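Local coordinates for ankyrin repeat and SOCS box protein 11 (Homo sapiens, PDB 4UUC) that serves as the substrate-recognition component of a cullin-5-RING E3 ubiquitin ligase, here represented by its ankyrin repeat domain, at residues G113-M118 and V148-K153; P170-A175 and K201-L206. All coordinates share one frame; numbering follows the deposited sequence.

Interaction 1: G113-M118 and V148-K153; sequences GHRECM and VDCVKK
R115 lies against C150 and D149, where helix 115-123 of the fourth ankyrin repeat faces helix 148-156 of the fifth. CB of R115 rests on SG of C150 at 3.9 Å. CG is anti to the backbone N (chi1 -176°) and carries the chain on toward D149. CD then packs 3.9 Å from both CB and O of D149. The chain bends at chi3 (43°), and NE reaches a water at 2.7 Å. That water donates to OD2 of D149 at 2.9 Å, so it links the two side chains. NH1 at the tip turns back to its own helix and forms a salt bridge with E119. The guanidinium and carboxylate planes are 63° apart, and OD2 of D149 stays 4.8 Å from NE of R115. Deeper in, SD of M118 sits 4.2 Å from SG of C150. The bend at chi3 of M118 sends CE toward K153, where it meets CG at 4.0 Å. M118 also touches I106 and V110 of helix 105-111. No direct hydrogen bond crosses the contact. The R115-D149 attraction is water-mediated and probably modest, since the guanidinium already pairs with E119. Apolar and sulfur packing carries most of the contact.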
loop_
_atom_site.group_PDB
_atom_site.type_symbol
_atom_site.label_atom_id
_atom_site.label_comp_id
_atom_site.label_asym_id
_atom_site.label_seq_id
_atom_site.Cartn_x
_atom_site.Cartn_y
_atom_site.Cartn_z
ATOM N N GLY A 113 -0.451 6.171 3.115
ATOM C CA GLY A 113 -1.065 6.375 4.419
ATOM C C GLY A 113 -2.538 6.014 4.467
ATOM O O GLY A 113 -3.283 6.532 5.299
ATOM N N HIS A 114 -2.962 5.118 3.581
ATOM C CA HIS A 114 -4.355 4.683 3.536
ATOM C C HIS A 114 -4.588 3.526 4.506
ATOM O O HIS A 114 -4.685 2.363 4.108
ATOM C CB HIS A 114 -4.740 4.273 2.116
ATOM C CG HIS A 114 -4.653 5.387 1.120
ATOM N ND1 HIS A 114 -4.920 6.700 1.439
ATOM C CD2 HIS A 114 -4.330 5.379 -0.196
ATOM C CE1 HIS A 114 -4.764 7.454 0.366
ATOM N NE2 HIS A 114 -4.404 6.678 -0.640
ATOM N N ARG A 115 -4.698 3.860 5.784
ATOM C CA ARG A 115 -4.715 2.857 6.834
ATOM C C ARG A 115 -5.912 1.911 6.751
ATOM O O ARG A 115 -5.767 0.712 6.998
ATOM C CB ARG A 115 -4.698 3.531 8.205
ATOM C CG ARG A 115 -4.605 2.551 9.363
ATOM C CD ARG A 115 -4.739 3.257 10.702
ATOM N NE ARG A 115 -5.798 4.261 10.675
ATOM C CZ ARG A 115 -7.095 3.983 10.588
ATOM N NH1 ARG A 115 -7.510 2.725 10.522
ATOM N NH2 ARG A 115 -7.980 4.968 10.563
ATOM N N GLU A 116 -7.093 2.436 6.435
ATOM C CA GLU A 116 -8.279 1.586 6.364
ATOM C C GLU A 116 -8.141 0.545 5.248
ATOM O O GLU A 116 -8.475 -0.626 5.441
ATOM C CB GLU A 116 -9.553 2.412 6.156
ATOM C CG GLU A 116 -10.813 1.546 6.114
ATOM C CD GLU A 116 -12.107 2.338 6.178
ATOM O OE1 GLU A 116 -12.062 3.586 6.113
ATOM O OE2 GLU A 116 -13.179 1.702 6.293
ATOM N N CYS A 117 -7.658 0.971 4.083
ATOM C CA CYS A 117 -7.410 0.042 2.985
ATOM C C CYS A 117 -6.426 -1.055 3.412
ATOM O O CYS A 117 -6.617 -2.229 3.096
ATOM C CB CYS A 117 -6.884 0.794 1.759
ATOM S SG CYS A 117 -8.113 1.881 0.987
ATOM N N MET A 118 -5.383 -0.664 4.137
ATOM C CA MET A 118 -4.413 -1.614 4.680
ATOM C C MET A 118 -5.103 -2.655 5.566
ATOM O O MET A 118 -4.893 -3.858 5.404
ATOM C CB MET A 118 -3.336 -0.869 5.475
ATOM C CG MET A 118 -2.209 -1.738 6.024
ATOM S SD MET A 118 -1.221 -0.884 7.285
ATOM C CE MET A 118 -2.373 -0.860 8.657
ATOM N N VAL A 148 2.590 7.185 10.835
ATOM C CA VAL A 148 2.571 6.814 12.245
ATOM C C VAL A 148 1.423 5.866 12.586
ATOM O O VAL A 148 1.627 4.861 13.261
ATOM C CB VAL A 148 2.462 8.056 13.157
ATOM C CG1 VAL A 148 2.629 7.652 14.617
ATOM C CG2 VAL A 148 3.502 9.099 12.778
ATOM N N ASP A 149 0.214 6.194 12.139
ATOM C CA ASP A 149 -0.951 5.367 12.441
ATOM C C ASP A 149 -0.812 3.967 11.840
ATOM O O ASP A 149 -1.219 2.981 12.450
ATOM C CB ASP A 149 -2.233 6.027 11.928
ATOM C CG ASP A 149 -2.591 7.291 12.692
ATOM O OD1 ASP A 149 -2.122 7.458 13.842
ATOM O OD2 ASP A 149 -3.354 8.116 12.140
ATOM N N CYS A 150 -0.240 3.882 10.642
ATOM C CA CYS A 150 -0.013 2.586 10.002
ATOM C C CYS A 150 1.040 1.773 10.753
ATOM O O CYS A 150 0.891 0.561 10.923
ATOM C CB CYS A 150 0.415 2.771 8.542
ATOM S SG CYS A 150 -0.923 3.296 7.449
ATOM N N VAL A 151 2.096 2.443 11.205
ATOM C CA VAL A 151 3.132 1.793 12.000
ATOM C C VAL A 151 2.516 1.219 13.271
ATOM O O VAL A 151 2.731 0.056 13.601
ATOM C CB VAL A 151 4.276 2.779 12.361
ATOM C CG1 VAL A 151 5.216 2.183 13.406
ATOM C CG2 VAL A 151 5.064 3.167 11.113
ATOM N N LYS A 152 1.737 2.038 13.972
ATOM C CA LYS A 152 1.124 1.615 15.227
ATOM C C LYS A 152 0.217 0.407 15.024
ATOM O O LYS A 152 0.313 -0.582 15.751
ATOM C CB LYS A 152 0.333 2.766 15.851
ATOM C CG LYS A 152 -0.322 2.403 17.177
ATOM C CD LYS A 152 -0.813 3.637 17.902
ATOM C CE LYS A 152 -1.359 3.292 19.281
ATOM N NZ LYS A 152 -2.645 2.547 19.202
ATOM N N LYS A 153 -0.647 0.482 14.016
ATOM C CA LYS A 153 -1.597 -0.593 13.737
ATOM C C LYS A 153 -0.899 -1.891 13.336
ATOM O O LYS A 153 -1.269 -2.966 13.801
ATOM C CB LYS A 153 -2.570 -0.160 12.637
ATOM C CG LYS A 153 -3.748 -1.104 12.442
ATOM C CD LYS A 153 -4.733 -1.015 13.603
ATOM C CE LYS A 153 -5.701 -2.183 13.606
ATOM N NZ LYS A 153 -6.686 -2.080 14.719
HETATM O O HOH W 1 -4.820 6.734 10.109
#

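Interaction 2: P170-A175 and K201-L206; sequences PLHAAA and KSALDL
A203 packs its CB against L171 and A175, the tight part of the contact. CB of A203 lies 3.7 Å from CD2 of L171. CB of A175 lies 3.2 Å from O of A203. CA of H172 is 4.6 Å from CA of A203. CD1 of L206 meets the H172 ring edge, 3.5 Å from CD2. CG of H172 lies anti to its carbonyl carbon (chi1 -76°), and the ring extends toward the turn before helix 203-206. There NE2 gives a weak hydrogen bond to O of K201, 2.9 Å long but bent to 125°. ND1 accepts from N of T169, so the ring is held at both nitrogens. An alanine in place of H172 would probably leave the K201 carbonyl without this donor and open a gap beside L206. The solvent side is looser: the exposed K201 side chain runs out from the contact. S202 and D205 form a capping box: N of D205 donates to OG of S202, and N of S202 to OD2 of D205, which also pairs with R196. T169 to H172 form the TPLH motif of ankyrin repeats, whose histidine typically bonds its own turn and a backbone carbonyl further along the stack.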
loop_
_atom_site.group_PDB
_atom_site.type_symbol
_atom_site.label_atom_id
_atom_site.label_comp_id
_atom_site.label_asym_id
_atom_site.label_seq_id
_atom_site.Cartn_x
_atom_site.Cartn_y
_atom_site.Cartn_z
ATOM N N PRO A 170 13.007 -1.844 9.590
ATOM C CA PRO A 170 12.121 -0.679 9.690
ATOM C C PRO A 170 12.733 0.455 10.507
ATOM O O PRO A 170 12.490 1.624 10.203
ATOM C CB PRO A 170 10.879 -1.251 10.373
ATOM C CG PRO A 170 10.855 -2.672 9.943
ATOM C CD PRO A 170 12.298 -3.093 9.918
ATOM N N LEU A 171 13.524 0.117 11.521
ATOM C CA LEU A 171 14.173 1.135 12.339
ATOM C C LEU A 171 15.232 1.889 11.529
ATOM O O LEU A 171 15.384 3.098 11.685
ATOM C CB LEU A 171 14.806 0.512 13.586
ATOM C CG LEU A 171 15.368 1.501 14.611
ATOM C CD1 LEU A 171 14.247 2.262 15.323
ATOM C CD2 LEU A 171 16.252 0.788 15.614
ATOM N N HIS A 172 15.962 1.181 10.668
ATOM C CA HIS A 172 16.924 1.837 9.784
ATOM C C HIS A 172 16.216 2.839 8.883
ATOM O O HIS A 172 16.688 3.960 8.700
ATOM C CB HIS A 172 17.682 0.822 8.922
ATOM C CG HIS A 172 18.742 0.067 9.661
ATOM N ND1 HIS A 172 18.626 -1.271 9.967
ATOM C CD2 HIS A 172 19.942 0.461 10.148
ATOM C CE1 HIS A 172 19.704 -1.668 10.618
ATOM N NE2 HIS A 172 20.518 -0.636 10.741
ATOM N N ALA A 173 15.083 2.427 8.324
ATOM C CA ALA A 173 14.286 3.303 7.475
ATOM C C ALA A 173 13.807 4.520 8.259
ATOM O O ALA A 173 13.886 5.645 7.776
ATOM C CB ALA A 173 13.104 2.557 6.900
ATOM N N ALA A 174 13.323 4.285 9.474
ATOM C CA ALA A 174 12.818 5.363 10.315
ATOM C C ALA A 174 13.928 6.350 10.681
ATOM O O ALA A 174 13.683 7.554 10.798
ATOM C CB ALA A 174 12.175 4.792 11.579
ATOM N N ALA A 175 15.143 5.838 10.851
ATOM C CA ALA A 175 16.288 6.660 11.237
ATOM C C ALA A 175 16.651 7.676 10.156
ATOM O O ALA A 175 17.206 8.731 10.453
ATOM C CB ALA A 175 17.485 5.775 11.551
ATOM N N LYS A 201 25.769 -0.048 8.757
ATOM C CA LYS A 201 25.287 1.067 9.581
ATOM C C LYS A 201 24.214 0.636 10.577
ATOM O O LYS A 201 23.306 -0.122 10.236
ATOM C CB LYS A 201 24.717 2.179 8.694
ATOM C CG LYS A 201 25.669 2.707 7.629
ATOM C CD LYS A 201 26.819 3.497 8.232
ATOM C CE LYS A 201 27.687 4.125 7.145
ATOM N NZ LYS A 201 28.835 4.884 7.714
ATOM N N SER A 202 24.319 1.129 11.807
ATOM C CA SER A 202 23.230 1.022 12.769
ATOM C C SER A 202 22.220 2.138 12.513
ATOM O O SER A 202 22.512 3.092 11.789
ATOM C CB SER A 202 23.756 1.121 14.197
ATOM O OG SER A 202 24.231 2.434 14.444
ATOM N N ALA A 203 21.039 2.026 13.110
ATOM C CA ALA A 203 20.036 3.076 12.983
ATOM C C ALA A 203 20.608 4.412 13.461
ATOM O O ALA A 203 20.444 5.436 12.802
ATOM C CB ALA A 203 18.783 2.716 13.761
ATOM N N LEU A 204 21.308 4.391 14.592
ATOM C CA LEU A 204 21.916 5.606 15.123
ATOM C C LEU A 204 22.899 6.220 14.120
ATOM O O LEU A 204 22.926 7.437 13.942
ATOM C CB LEU A 204 22.621 5.317 16.449
ATOM C CG LEU A 204 23.218 6.523 17.183
ATOM C CD1 LEU A 204 22.145 7.550 17.547
ATOM C CD2 LEU A 204 23.955 6.058 18.428
ATOM N N ASP A 205 23.690 5.379 13.452
ATOM C CA ASP A 205 24.626 5.861 12.434
ATOM C C ASP A 205 23.909 6.626 11.321
ATOM O O ASP A 205 24.452 7.580 10.757
ATOM C CB ASP A 205 25.410 4.700 11.804
ATOM C CG ASP A 205 26.363 4.020 12.772
ATOM O OD1 ASP A 205 26.817 4.661 13.744
ATOM O OD2 ASP A 205 26.670 2.829 12.542
ATOM N N LEU A 206 22.697 6.189 10.991
ATOM C CA LEU A 206 21.950 6.766 9.876
ATOM C C LEU A 206 21.264 8.080 10.226
ATOM O O LEU A 206 20.972 8.882 9.340
ATOM C CB LEU A 206 20.898 5.774 9.375
ATOM C CG LEU A 206 21.437 4.496 8.729
ATOM C CD1 LEU A 206 20.301 3.519 8.486
ATOM C CD2 LEU A 206 22.160 4.809 7.426
#

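Overall arrangement
Interaction 1 and interaction 2 follow one another along an all-helical ankyrin repeat array in a single chain. Interaction 1 joins the fourth and fifth repeats through helices 115-123 and 148-156. Interaction 2 joins helix 170-175 of the sixth repeat to the short helix 203-206 near the C-terminal end. Their centres are 21 Å apart, and their nearest atoms are about 7 Å apart without touching. Helices 148-156 and 170-175 are consecutive in the chain, and both segments of interaction 1 precede those of interaction 2. Interaction 1 lies nearer the middle of the chain, about 9 Å from its centre against 22 Å. Each contact is one local step between neighbouring helices of the elongated stack of this substrate-recognition protein.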